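PDB 3UGV: enolase from alpha proteobacterium BAL199, which probably catalyses a magnesium-dependent enolisation of a carboxylate substrate, as in relatives of the mandelate racemase and muconate lactonizing enzyme branch of the enolase superfamily. Local coordinates for residues Q228-D231 against M232-M236; D260-A263 against Q264-H267; M285-A288 against L289-G292. All coordinates share one frame; numbering follows the deposited sequence.

All three contacts are local, and all belong to the barrel domain of the enolase fold. Contact 1 starts a helix with a capping box, contact 2 runs along the helix of the next beta-alpha-beta unit toward two metals, and contact 3 ends the helix after that in a Schellman motif. All are partly buried; contacts 1 and 3 have exposed residues such as E234 and Q290, whereas contact 2 has none fully exposed and sits against neighbouring subunits. M232 of contact 1 packs on G261 and L265 of contact 2, while R266 and A263 meet the turn at A291 and G292 of contact 3. Carboxylates dominate contact 1, metal ligation contact 2, and an imidazole-amide overlap contact 3.

Contact 1 (Q228-D231 against M232-M236); sequences QGLD and MAEAM
D231 and E234 exchange bonds across the first turn of a helix, forming a capping box. The amide of E234 reaches D231 OD1 at 2.8 Å, and in return D231 N points almost straight (170°) at E234 OE1, 3.2 Å away, meeting that oxygen on its anti side. D231 sits with CG between its backbone N and carbonyl carbon (chi1 71°), which turns OD1 back over the amides at the start of the helix.

The tight side joins apolar packing to a backbone bond. L230 lays CD1 against A235 CA at 3.8 Å, and the CB of A235 also presses on D231 O, which already takes the A235 amide at 2.8 Å.

The loose side faces solvent. There the two carboxylates lie stacked, their planes 23° apart, with D231 OD1 and E234 OE1 separated by 3.8 Å. A water donates to D231 OD2 and weakly to E234 OE2; together with the amide bonds, it probably eases the repulsion.

The turn follows strand 221-225 and opens helix 232-242. A235 lies on V254, M232 reaches helix 259-268, and A233 packs on H344 of the second subunit.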
# COMPACT_ATOMS: atom_id res chain seq x y z
N GLN F 228 -5.48 -19.90 21.80
CA GLN F 228 -4.51 -18.85 22.05
C GLN F 228 -3.28 -19.36 22.79
O GLN F 228 -2.56 -18.58 23.40
CB GLN F 228 -5.14 -17.74 22.90
CG GLN F 228 -6.34 -17.09 22.29
CD GLN F 228 -6.89 -15.98 23.17
OE1 GLN F 228 -6.21 -14.98 23.44
NE2 GLN F 228 -8.13 -16.15 23.65
N GLY F 229 -3.03 -20.67 22.77
CA GLY F 229 -1.98 -21.24 23.60
C GLY F 229 -0.55 -21.10 23.13
O GLY F 229 0.39 -21.48 23.83
N LEU F 230 -0.35 -20.56 21.93
CA LEU F 230 0.98 -20.53 21.34
C LEU F 230 1.49 -19.12 21.21
O LEU F 230 0.71 -18.18 21.08
CB LEU F 230 0.97 -21.19 19.96
CG LEU F 230 0.28 -22.54 19.85
CD1 LEU F 230 0.43 -23.05 18.43
CD2 LEU F 230 0.89 -23.52 20.84
N ASP F 231 2.81 -18.96 21.24
CA ASP F 231 3.42 -17.69 20.88
C ASP F 231 3.71 -17.77 19.39
O ASP F 231 3.49 -18.83 18.79
CB ASP F 231 4.67 -17.38 21.73
CG ASP F 231 5.89 -18.29 21.40
OD1 ASP F 231 6.02 -18.79 20.26
OD2 ASP F 231 6.74 -18.47 22.30
N MET F 232 4.17 -16.69 18.78
CA MET F 232 4.30 -16.67 17.33
C MET F 232 5.28 -17.72 16.79
O MET F 232 5.01 -18.34 15.76
CB MET F 232 4.64 -15.27 16.82
CG MET F 232 3.41 -14.47 16.46
SD MET F 232 2.37 -15.29 15.22
CE MET F 232 3.39 -15.13 13.76
N ALA F 233 6.40 -17.90 17.48
CA ALA F 233 7.38 -18.90 17.04
C ALA F 233 6.76 -20.29 17.06
O ALA F 233 6.76 -21.01 16.05
CB ALA F 233 8.61 -18.86 17.90
N GLU F 234 6.20 -20.67 18.20
CA GLU F 234 5.53 -21.96 18.30
C GLU F 234 4.42 -22.07 17.27
O GLU F 234 4.19 -23.15 16.73
CB GLU F 234 4.98 -22.18 19.71
CG GLU F 234 6.05 -22.30 20.79
CD GLU F 234 5.49 -22.13 22.21
OE1 GLU F 234 4.40 -21.51 22.38
OE2 GLU F 234 6.15 -22.61 23.16
N ALA F 235 3.73 -20.97 16.99
CA ALA F 235 2.60 -21.07 16.08
C ALA F 235 3.05 -21.30 14.64
O ALA F 235 2.40 -22.00 13.87
CB ALA F 235 1.70 -19.86 16.17
N MET F 236 4.17 -20.69 14.27
CA MET F 236 4.65 -20.84 12.90
C MET F 236 5.02 -22.30 12.70
O MET F 236 4.61 -22.92 11.73
CB MET F 236 5.84 -19.91 12.64
CG MET F 236 5.46 -18.43 12.61
SD MET F 236 6.88 -17.37 12.25
CE MET F 236 7.33 -18.03 10.63
O HOH W 1 8.78 -20.36 22.82

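Contact 2 (D260-A263 against Q264-H267); sequences DGYA and QLRH. With NI (nickel (II) ion), chain Y; MG (magnesium ion), chain X.
G261 and L265 are joined by backbone and side chain alike: the L265 amide donates to G261 O at 3.0 Å, and L265 CG rests 3.4 Å from the same oxygen. Backbone bonds of this i to i+4 kind run through the whole stretch. R266 N to Y262 O is the shortest, at 2.8 Å, whereas Q264 N to D260 O is weak. A water bridges the same turn, donating to D260 O and accepting from Q264 NE2; Q264 bends at chi2 (-64°), bringing its amide back toward the D260 carbonyl.

The apolar contact between side chains is that of Y262 and L265. L265 CD1 comes obliquely to the Y262 ring, 4.5 Å from its CD1, and both residues pack on L273 of strand 273-275.

The charged side chains find their partners outside these residues. R266 NE makes a salt bridge to D295, and the D260 carboxylate is held by the third subunit, through H286 among others.

Metal bonds mark the far end. A magnesium ion takes R266 O at 2.1 Å, four waters and L269 O, and one of those waters also donates to H267 O. H267 NE2 binds nickel at 2.5 Å, a site shared with H267 of the second and fourth subunits, so this ion ties subunits together. This magnesium and the nickel are separate from the magnesium held by D225, E251 and E277. The helix is the crossover of a beta-alpha-beta unit between strands 249-251 and 273-275, the repeating element of the enolase-superfamily barrel.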
# COMPACT_ATOMS: atom_id res chain seq x y z
N ASP F 260 -0.95 -8.48 13.66
CA ASP F 260 0.24 -8.59 12.82
C ASP F 260 0.62 -10.05 12.67
O ASP F 260 0.95 -10.48 11.57
CB ASP F 260 1.41 -7.79 13.38
CG ASP F 260 1.09 -6.30 13.52
OD1 ASP F 260 0.65 -5.66 12.54
OD2 ASP F 260 1.27 -5.78 14.63
N GLY F 261 0.56 -10.82 13.76
CA GLY F 261 0.89 -12.24 13.74
C GLY F 261 -0.14 -13.05 12.97
O GLY F 261 0.20 -13.94 12.19
N TYR F 262 -1.42 -12.73 13.18
CA TYR F 262 -2.49 -13.43 12.47
C TYR F 262 -2.36 -13.25 10.96
O TYR F 262 -2.46 -14.24 10.22
CB TYR F 262 -3.85 -12.98 12.99
CG TYR F 262 -4.28 -13.76 14.21
CD1 TYR F 262 -4.29 -15.15 14.20
CD2 TYR F 262 -4.69 -13.12 15.37
CE1 TYR F 262 -4.68 -15.88 15.31
CE2 TYR F 262 -5.08 -13.84 16.48
CZ TYR F 262 -5.07 -15.23 16.44
OH TYR F 262 -5.47 -15.96 17.55
N ALA F 263 -2.12 -12.02 10.50
CA ALA F 263 -1.92 -11.79 9.07
C ALA F 263 -0.77 -12.63 8.50
O ALA F 263 -0.87 -13.12 7.39
CB ALA F 263 -1.70 -10.29 8.76
N GLN F 264 0.32 -12.80 9.26
CA GLN F 264 1.46 -13.62 8.80
C GLN F 264 1.08 -15.09 8.66
O GLN F 264 1.41 -15.75 7.67
CB GLN F 264 2.66 -13.50 9.75
CG GLN F 264 3.32 -12.15 9.76
CD GLN F 264 3.93 -11.79 8.42
OE1 GLN F 264 4.76 -12.53 7.89
NE2 GLN F 264 3.52 -10.65 7.87
N LEU F 265 0.39 -15.60 9.68
CA LEU F 265 -0.06 -16.99 9.71
C LEU F 265 -1.06 -17.28 8.59
O LEU F 265 -1.02 -18.34 7.96
CB LEU F 265 -0.73 -17.27 11.06
CG LEU F 265 0.23 -17.30 12.24
CD1 LEU F 265 -0.53 -17.44 13.54
CD2 LEU F 265 1.21 -18.45 12.04
N ARG F 266 -1.96 -16.34 8.36
CA ARG F 266 -3.00 -16.53 7.35
C ARG F 266 -2.34 -16.63 5.98
O ARG F 266 -2.73 -17.43 5.13
CB ARG F 266 -3.98 -15.36 7.39
CG ARG F 266 -5.17 -15.48 6.45
CD ARG F 266 -5.45 -14.13 5.84
NE ARG F 266 -6.68 -14.10 5.09
CZ ARG F 266 -7.07 -13.05 4.38
NH1 ARG F 266 -6.30 -11.98 4.33
NH2 ARG F 266 -8.23 -13.09 3.72
N HIS F 267 -1.30 -15.83 5.78
CA HIS F 267 -0.58 -15.85 4.52
C HIS F 267 0.15 -17.16 4.32
O HIS F 267 0.04 -17.76 3.25
CB HIS F 267 0.42 -14.69 4.44
CG HIS F 267 1.35 -14.80 3.27
ND1 HIS F 267 2.55 -15.47 3.33
CD2 HIS F 267 1.23 -14.36 1.99
CE1 HIS F 267 3.15 -15.42 2.15
NE2 HIS F 267 2.36 -14.75 1.32
NI NI Y . 2.63 -14.92 -1.15
MG MG X . -3.92 -18.79 4.04
O HOH W 2 2.38 -8.86 9.73
O HOH W 3 -2.88 -18.16 2.38
O HOH W 4 -5.18 -17.20 3.69
O HOH W 5 -5.20 -19.26 5.60
O HOH W 6 -4.98 -19.91 2.64

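Contact 3 (M285-A288 against L289-G292); sequences MHQA and LQAG
M285 and L289 run side by side and point the same way, one turn apart on helix 282-290, which links strands 273-275 and 296-297 as a beta-alpha-beta crossover and closes in a Schellman motif at G292. M285 CG meets L289 CD1 at 4.1 Å. M285 O accepts the L289 amide at 3.0 Å, and L289 CG packs against the same oxygen. This is the buried face of the helix, where both side chains pack on helix 306-320, M285 on A313 and L289 on V316 and W320.

H286 turns the other way, toward the subunit interface. Its CG lies roughly anti to the backbone N (chi1 151°), and this swings the ring along the helix to Q290. The Q290 side-chain amide crosses the ring at a slant, the two planes 36° apart, with OE1 over one face and CD 3.3 Å from H286 CE1. No hydrogen bond joins the two groups. Instead H286 NE2 bonds OD2, and Q290 NE2 bonds OD1, of D260 of the third subunit, which probably fixes how both flat groups are turned. W320 of the fifth subunit meets the H286 ring as well. The Q290 backbone amide donates to H286 O.

Q287 contributes mainly its carbonyl, which accepts the A291 amide at 3.0 Å; its side chain packs on D257 of the third subunit.

A288, buried against F279, brings the chain to the helix end. There A291 CB lies 3.5 Å from A288 O, and G292, with a positive phi of 61° that suits glycine, turns its N back onto L289 O at 2.8 Å.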
# COMPACT_ATOMS: atom_id res chain seq x y z
N MET F 285 -14.30 -6.52 14.27
CA MET F 285 -14.28 -7.44 13.13
C MET F 285 -13.78 -6.73 11.86
O MET F 285 -12.95 -7.25 11.10
CB MET F 285 -15.68 -8.02 12.87
CG MET F 285 -15.70 -9.02 11.70
SD MET F 285 -17.33 -9.66 11.30
CE MET F 285 -17.55 -10.82 12.63
N HIS F 286 -14.30 -5.54 11.63
CA HIS F 286 -13.96 -4.76 10.45
C HIS F 286 -12.45 -4.45 10.43
O HIS F 286 -11.80 -4.53 9.38
CB HIS F 286 -14.85 -3.49 10.42
CG HIS F 286 -14.23 -2.31 9.75
ND1 HIS F 286 -14.12 -2.19 8.38
CD2 HIS F 286 -13.71 -1.16 10.26
CE1 HIS F 286 -13.56 -1.04 8.08
NE2 HIS F 286 -13.29 -0.40 9.20
N GLN F 287 -11.89 -4.14 11.60
CA GLN F 287 -10.46 -3.86 11.70
C GLN F 287 -9.60 -5.11 11.46
O GLN F 287 -8.57 -5.04 10.80
CB GLN F 287 -10.14 -3.26 13.07
CG GLN F 287 -10.79 -1.88 13.29
CD GLN F 287 -10.54 -1.35 14.69
OE1 GLN F 287 -10.12 -2.10 15.59
NE2 GLN F 287 -10.76 -0.05 14.88
N ALA F 288 -10.06 -6.25 11.97
CA ALA F 288 -9.40 -7.51 11.74
C ALA F 288 -9.35 -7.85 10.25
O ALA F 288 -8.34 -8.37 9.77
CB ALA F 288 -10.09 -8.62 12.50
N LEU F 289 -10.45 -7.58 9.54
CA LEU F 289 -10.53 -7.88 8.11
C LEU F 289 -9.63 -6.95 7.30
O LEU F 289 -8.91 -7.39 6.41
CB LEU F 289 -11.99 -7.83 7.61
CG LEU F 289 -12.95 -8.81 8.32
CD1 LEU F 289 -14.37 -8.75 7.78
CD2 LEU F 289 -12.43 -10.23 8.23
N GLN F 290 -9.65 -5.66 7.62
CA GLN F 290 -8.72 -4.72 6.99
C GLN F 290 -7.28 -5.15 7.20
O GLN F 290 -6.44 -4.93 6.33
CB GLN F 290 -8.88 -3.32 7.54
CG GLN F 290 -10.16 -2.63 7.15
CD GLN F 290 -10.27 -1.27 7.83
OE1 GLN F 290 -10.09 -1.17 9.05
NE2 GLN F 290 -10.54 -0.23 7.05
N ALA F 291 -7.00 -5.75 8.35
CA ALA F 291 -5.64 -6.19 8.65
C ALA F 291 -5.30 -7.49 7.93
O ALA F 291 -4.17 -7.95 7.97
CB ALA F 291 -5.46 -6.36 10.15
N GLY F 292 -6.29 -8.08 7.26
CA GLY F 292 -6.10 -9.38 6.63
C GLY F 292 -5.74 -10.45 7.65
O GLY F 292 -4.84 -11.27 7.40